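Long-range contacts in beta-2-microglobulin (Ctenopharyngodon idella, PDB 6LBE), which probably serves as the light chain of MHC class I molecules in a bony fish, associating with a heavy chain that presents peptides: residues B[6-11]-B[79-84]; B[22-27]-B[69-74]. One frame throughout, in Å; residues are numbered along the deposited sequence.

Interaction 1. Residues B[6-11]-B[79-84]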
loop_
_atom_site.group_PDB
_atom_site.type_symbol
_atom_site.label_atom_id
_atom_site.label_comp_id
_atom_site.label_asym_id
_atom_site.label_seq_id
_atom_site.Cartn_x
_atom_site.Cartn_y
_atom_site.Cartn_z
ATOM N N PRO B 6 13.716 3.738 6.513
ATOM C CA PRO B 6 12.970 3.386 5.300
ATOM C C PRO B 6 13.637 2.254 4.532
ATOM O O PRO B 6 14.850 2.276 4.276
ATOM C CB PRO B 6 12.974 4.688 4.491
ATOM C CG PRO B 6 14.196 5.421 4.969
ATOM C CD PRO B 6 14.302 5.088 6.440
ATOM N N LYS B 7 12.827 1.253 4.183
ATOM C CA LYS B 7 13.160 0.299 3.130
ATOM C C LYS B 7 12.816 0.926 1.786
ATOM O O LYS B 7 11.750 1.522 1.637
ATOM C CB LYS B 7 12.375 -0.988 3.344
ATOM C CG LYS B 7 12.509 -2.036 2.273
ATOM C CD LYS B 7 12.118 -3.378 2.871
ATOM C CE LYS B 7 11.373 -4.267 1.900
ATOM N NZ LYS B 7 10.566 -5.225 2.717
ATOM N N VAL B 8 13.723 0.841 0.817
ATOM C CA VAL B 8 13.552 1.566 -0.442
ATOM C C VAL B 8 13.786 0.624 -1.619
ATOM O O VAL B 8 14.781 -0.110 -1.648
ATOM C CB VAL B 8 14.482 2.795 -0.518
ATOM C CG1 VAL B 8 14.528 3.351 -1.908
ATOM C CG2 VAL B 8 13.980 3.859 0.422
ATOM N N GLN B 9 12.860 0.636 -2.581
ATOM C CA GLN B 9 12.926 -0.237 -3.747
ATOM C C GLN B 9 12.699 0.582 -5.006
ATOM O O GLN B 9 11.641 1.198 -5.160
ATOM C CB GLN B 9 11.897 -1.360 -3.648
ATOM C CG GLN B 9 12.299 -2.431 -2.664
ATOM C CD GLN B 9 11.182 -3.408 -2.365
ATOM O OE1 GLN B 9 10.369 -3.181 -1.458
ATOM N NE2 GLN B 9 11.146 -4.506 -3.098
ATOM N N VAL B 10 13.695 0.592 -5.892
ATOM C CA VAL B 10 13.645 1.301 -7.167
ATOM C C VAL B 10 13.506 0.275 -8.282
ATOM O O VAL B 10 14.318 -0.653 -8.387
ATOM C CB VAL B 10 14.904 2.158 -7.391
ATOM C CG1 VAL B 10 14.625 3.259 -8.411
ATOM C CG2 VAL B 10 15.434 2.716 -6.079
ATOM N N TYR B 11 12.496 0.452 -9.124
ATOM C CA TYR B 11 12.258 -0.459 -10.237
ATOM C C TYR B 11 11.506 0.283 -11.330
ATOM O O TYR B 11 11.019 1.403 -11.133
ATOM C CB TYR B 11 11.470 -1.694 -9.800
ATOM C CG TYR B 11 10.209 -1.403 -9.010
ATOM C CD1 TYR B 11 10.265 -1.169 -7.640
ATOM C CD2 TYR B 11 8.962 -1.371 -9.627
ATOM C CE1 TYR B 11 9.114 -0.917 -6.899
ATOM C CE2 TYR B 11 7.800 -1.111 -8.900
ATOM C CZ TYR B 11 7.885 -0.892 -7.531
ATOM O OH TYR B 11 6.751 -0.654 -6.792
ATOM N N TYR B 79 19.899 6.476 -13.012
ATOM C CA TYR B 79 18.619 6.826 -12.419
ATOM C C TYR B 79 18.635 6.484 -10.944
ATOM O O TYR B 79 19.197 5.465 -10.524
ATOM C CB TYR B 79 17.458 6.125 -13.127
ATOM C CG TYR B 79 17.247 6.721 -14.491
ATOM C CD1 TYR B 79 16.615 7.957 -14.638
ATOM C CD2 TYR B 79 17.732 6.090 -15.624
ATOM C CE1 TYR B 79 16.439 8.524 -15.881
ATOM C CE2 TYR B 79 17.570 6.650 -16.871
ATOM C CZ TYR B 79 16.916 7.867 -16.994
ATOM O OH TYR B 79 16.740 8.416 -18.239
ATOM N N THR B 80 17.999 7.341 -10.159
ATOM C CA THR B 80 18.261 7.378 -8.734
ATOM C C THR B 80 16.983 7.763 -8.013
ATOM O O THR B 80 16.213 8.601 -8.488
ATOM C CB THR B 80 19.420 8.363 -8.444
ATOM O OG1 THR B 80 20.673 7.713 -8.708
ATOM C CG2 THR B 80 19.407 8.865 -7.031
ATOM N N CYS B 81 16.743 7.101 -6.899
ATOM C CA CYS B 81 15.755 7.522 -5.937
ATOM C C CYS B 81 16.508 7.997 -4.708
ATOM O O CYS B 81 17.366 7.273 -4.195
ATOM C CB CYS B 81 14.807 6.376 -5.595
ATOM S SG CYS B 81 13.524 6.891 -4.472
ATOM N N ARG B 82 16.215 9.219 -4.262
ATOM C CA ARG B 82 16.820 9.804 -3.074
ATOM C C ARG B 82 15.760 9.980 -2.004
ATOM O O ARG B 82 14.722 10.604 -2.254
ATOM C CB ARG B 82 17.447 11.157 -3.382
ATOM C CG ARG B 82 18.782 11.101 -4.104
ATOM C CD ARG B 82 19.344 12.499 -4.260
ATOM N NE ARG B 82 20.495 12.548 -5.150
ATOM C CZ ARG B 82 21.138 13.677 -5.438
ATOM N NH1 ARG B 82 20.724 14.815 -4.896
ATOM N NH2 ARG B 82 22.184 13.675 -6.257
ATOM N N VAL B 83 16.040 9.462 -0.810
ATOM C CA VAL B 83 15.087 9.428 0.294
ATOM C C VAL B 83 15.681 10.149 1.503
ATOM O O VAL B 83 16.833 9.906 1.884
ATOM C CB VAL B 83 14.711 7.979 0.653
ATOM C CG1 VAL B 83 13.938 7.936 1.967
ATOM C CG2 VAL B 83 13.881 7.369 -0.452
ATOM N N ARG B 84 14.890 11.033 2.099
ATOM C CA ARG B 84 15.274 11.754 3.301
ATOM C C ARG B 84 14.204 11.497 4.350
ATOM O O ARG B 84 13.055 11.912 4.191
ATOM C CB ARG B 84 15.440 13.246 3.011
ATOM C CG ARG B 84 16.297 13.982 4.042
ATOM C CD ARG B 84 15.503 14.312 5.296
ATOM N NE ARG B 84 14.432 15.253 4.978
ATOM C CZ ARG B 84 13.270 15.309 5.615
ATOM N NH1 ARG B 84 13.022 14.484 6.625
ATOM N NH2 ARG B 84 12.360 16.199 5.246
#
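Val83 meets Val8 and Pro6 with its two methyls, one to each partner. CG2 of Val83 lies 3.6 Å from CG2 of Val8, while CG1 of Val83 is 3.9 Å from CG of the Pro6 ring. This division follows from the torsion: Val83 CG1 stands anti to its own backbone N (chi1 169°), CG2 beside that N, and the branched tip presents two methyls along the strand. Coming from opposing strands, the side chains pass alongside with their tips heading opposite ways. Two residues earlier on the same strand and face, Cys81 takes over. Its CB touches Val10 CG2 at 3.7 Å, and its SG approaches Val8 CG1 more loosely at 4.5 Å. The sulfur lies anti to the backbone N and is bonded to SG of Cys26, so strand 79-84 is tied covalently to strand 22-29, the neighbour of 7-11 in its sheet.

No hydrogen bond joins the two segments. Strands 7-11 and 79-84 run nearly antiparallel, at 159°, but their axes come no closer than 8.0 Å, too far for backbone pairing, and only side chains span the gap. Compact, beta-branched valines suit such an interior: they favour extended backbone and have few torsions to fix on burial. Alternation sends Lys7, Gln9 and Tyr11 to the outer face, where Lys7 forms a salt bridge to an acidic side chain of another protein chain and Tyr11 OH hydrogen-bonds to the backbone of that chain, consistent with a surface used for the MHC heavy chain. Tyr93 from strand 91-94 packs on Val8 and Val10, extending the apolar layer. Two antiparallel sheets facing each other across a hydrophobic core and pinned by one inter-sheet disulfide are the hallmark of the immunoglobulin fold, here of the C1 set.

Interaction 2. Residues B[22-27]-B[69-74]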
loop_
_atom_site.group_PDB
_atom_site.type_symbol
_atom_site.label_atom_id
_atom_site.label_comp_id
_atom_site.label_asym_id
_atom_site.label_seq_id
_atom_site.Cartn_x
_atom_site.Cartn_y
_atom_site.Cartn_z
ATOM N N ASN B 22 9.117 3.988 -20.507
ATOM C CA ASN B 22 8.863 3.145 -19.355
ATOM C C ASN B 22 8.502 4.068 -18.193
ATOM O O ASN B 22 8.444 5.295 -18.345
ATOM C CB ASN B 22 10.158 2.397 -19.019
ATOM C CG ASN B 22 9.930 1.165 -18.193
ATOM O OD1 ASN B 22 9.027 1.123 -17.370
ATOM N ND2 ASN B 22 10.767 0.154 -18.390
ATOM N N VAL B 23 8.268 3.482 -17.018
ATOM C CA VAL B 23 7.914 4.260 -15.834
ATOM C C VAL B 23 8.864 3.891 -14.699
ATOM O O VAL B 23 8.932 2.724 -14.296
ATOM C CB VAL B 23 6.457 4.047 -15.395
ATOM C CG1 VAL B 23 6.186 4.826 -14.095
ATOM C CG2 VAL B 23 5.503 4.463 -16.498
ATOM N N LEU B 24 9.589 4.888 -14.180
ATOM C CA LEU B 24 10.454 4.715 -13.017
ATOM C C LEU B 24 9.635 4.830 -11.732
ATOM O O LEU B 24 8.858 5.769 -11.574
ATOM C CB LEU B 24 11.561 5.771 -13.040
ATOM C CG LEU B 24 12.635 5.647 -11.964
ATOM C CD1 LEU B 24 13.332 4.256 -12.071
ATOM C CD2 LEU B 24 13.627 6.799 -12.040
ATOM N N ILE B 25 9.810 3.889 -10.810
ATOM C CA ILE B 25 8.976 3.806 -9.610
ATOM C C ILE B 25 9.851 3.624 -8.370
ATOM O O ILE B 25 10.763 2.789 -8.364
ATOM C CB ILE B 25 7.958 2.654 -9.711
ATOM C CG1 ILE B 25 6.997 2.868 -10.890
ATOM C CG2 ILE B 25 7.218 2.478 -8.397
ATOM C CD1 ILE B 25 6.303 1.612 -11.328
ATOM N N CYS B 26 9.560 4.403 -7.322
ATOM C CA CYS B 26 10.194 4.304 -6.009
ATOM C C CYS B 26 9.126 3.963 -4.973
ATOM O O CYS B 26 8.208 4.757 -4.741
ATOM C CB CYS B 26 10.902 5.610 -5.628
ATOM S SG CYS B 26 12.166 5.351 -4.363
ATOM N N TYR B 27 9.242 2.791 -4.356
ATOM C CA TYR B 27 8.315 2.353 -3.321
ATOM C C TYR B 27 9.061 2.345 -1.993
ATOM O O TYR B 27 10.105 1.702 -1.875
ATOM C CB TYR B 27 7.748 0.971 -3.656
ATOM C CG TYR B 27 6.796 0.383 -2.633
ATOM C CD1 TYR B 27 5.504 0.894 -2.473
ATOM C CD2 TYR B 27 7.178 -0.699 -1.833
ATOM C CE1 TYR B 27 4.613 0.356 -1.531
ATOM C CE2 TYR B 27 6.285 -1.254 -0.892
ATOM C CZ TYR B 27 5.006 -0.720 -0.748
ATOM O OH TYR B 27 4.132 -1.255 0.186
ATOM N N VAL B 69 7.496 8.333 -12.300
ATOM C CA VAL B 69 7.697 9.343 -13.325
ATOM C C VAL B 69 7.990 8.612 -14.628
ATOM O O VAL B 69 8.564 7.522 -14.627
ATOM C CB VAL B 69 8.840 10.306 -12.918
ATOM C CG1 VAL B 69 10.163 9.579 -12.942
ATOM C CG2 VAL B 69 8.889 11.483 -13.823
ATOM N N ASP B 70 7.560 9.192 -15.740
ATOM C CA ASP B 70 7.965 8.632 -17.018
ATOM C C ASP B 70 9.479 8.768 -17.197
ATOM O O ASP B 70 10.101 9.731 -16.736
ATOM C CB ASP B 70 7.226 9.312 -18.173
ATOM C CG ASP B 70 5.722 8.973 -18.210
ATOM O OD1 ASP B 70 5.262 8.111 -17.422
ATOM O OD2 ASP B 70 4.999 9.575 -19.042
ATOM N N PHE B 71 10.083 7.779 -17.843
ATOM C CA PHE B 71 11.484 7.901 -18.206
ATOM C C PHE B 71 11.744 7.021 -19.419
ATOM O O PHE B 71 10.906 6.209 -19.830
ATOM C CB PHE B 71 12.411 7.597 -17.001
ATOM C CG PHE B 71 12.683 6.130 -16.748
ATOM C CD1 PHE B 71 11.657 5.184 -16.740
ATOM C CD2 PHE B 71 13.971 5.703 -16.452
ATOM C CE1 PHE B 71 11.917 3.821 -16.477
ATOM C CE2 PHE B 71 14.243 4.353 -16.184
ATOM C CZ PHE B 71 13.205 3.411 -16.198
ATOM N N LEU B 72 12.910 7.224 -20.025
ATOM C CA LEU B 72 13.310 6.460 -21.200
ATOM C C LEU B 72 14.772 6.085 -21.060
ATOM O O LEU B 72 15.666 6.834 -21.473
ATOM C CB LEU B 72 13.087 7.255 -22.485
ATOM C CG LEU B 72 13.062 6.585 -23.857
ATOM C CD1 LEU B 72 12.232 7.469 -24.758
ATOM C CD2 LEU B 72 14.480 6.454 -24.397
ATOM N N PRO B 73 15.100 4.922 -20.605
ATOM C CA PRO B 73 16.400 4.593 -20.009
ATOM C C PRO B 73 17.338 4.359 -21.189
ATOM O O PRO B 73 17.048 3.569 -22.087
ATOM C CB PRO B 73 16.197 3.316 -19.192
ATOM C CG PRO B 73 15.028 2.661 -19.860
ATOM C CD PRO B 73 14.107 3.803 -20.221
ATOM N N GLN B 74 18.479 5.042 -21.167
ATOM C CA GLN B 74 19.527 4.817 -22.141
ATOM C C GLN B 74 20.819 4.450 -21.425
ATOM O O GLN B 74 21.025 4.840 -20.268
ATOM C CB GLN B 74 19.761 6.050 -23.033
ATOM C CG GLN B 74 18.553 6.419 -23.884
ATOM C CD GLN B 74 18.285 5.450 -25.052
ATOM O OE1 GLN B 74 18.875 4.367 -25.156
ATOM N NE2 GLN B 74 17.385 5.848 -25.929
#
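Phe71 and Leu24 pack side chain on side chain where strands 22-27 and 69-71 pair antiparallel, in one of the two sheets of the immunoglobulin sandwich. Four backbone bonds bind the strands, two between Asn22 and Phe71 and two between Leu24 and Val69. Between these pairs, Val23 and Asp70 form a non-hydrogen-bonded pair with their side chains on the outer face. There Val23 CG2 lies 3.8 Å from OD1 of Asp70, whose carboxylate suits its exposed place.

The inner face carries Asn22, Leu24, Val69 and Phe71. Phe71 CG sits between its backbone N and carbonyl carbon (chi1 83°), a turn that swings the ring across to the neighbouring strand. Asn22 CG is anti to its backbone N (chi1 -160°), which lays CB and CG along Phe71 CE1. Asn22 and the ring point the same way, with the amide plane tilted 50° from the ring. ND2 hydrogen-bonds to the backbone O of Asn14, giving the buried amide nitrogen a partner. Val69, smaller, meets Leu24 CB with CG1 at 4.1 Å. Trp95 adds an edge-to-face contact to Phe71, as befits an aromatic set in the core. The ring is itself sandwiched: Leu24 CB makes a CH-pi contact 3.8 Å from the Phe71 centroid, and Pro73 CD lies over the opposite face.

Interaction 2 works within a sheet, interaction 1 between sheets, and this governs their chemistry: paired backbone bonds with side chains on both faces in 22-27/69-74, apolar side chains alone in 6-11/79-84. The sheet holding strands 7-12 and 22-29 takes part in both. Tyr11 O and Ile25 N, probably hydrogen-bonded at 2.8 Å, join those neighbours, and the Cys26–Cys81 disulfide and the edge-to-face rings of Phe71 and Tyr79 tie the two contacts across the core. The centre of interaction 1 is about 4 Å from the centre of the chain, that of interaction 2 about 10 Å, although more of the latter's touching residues are buried. In interaction 2 the outer face, with Asp70, is exposed.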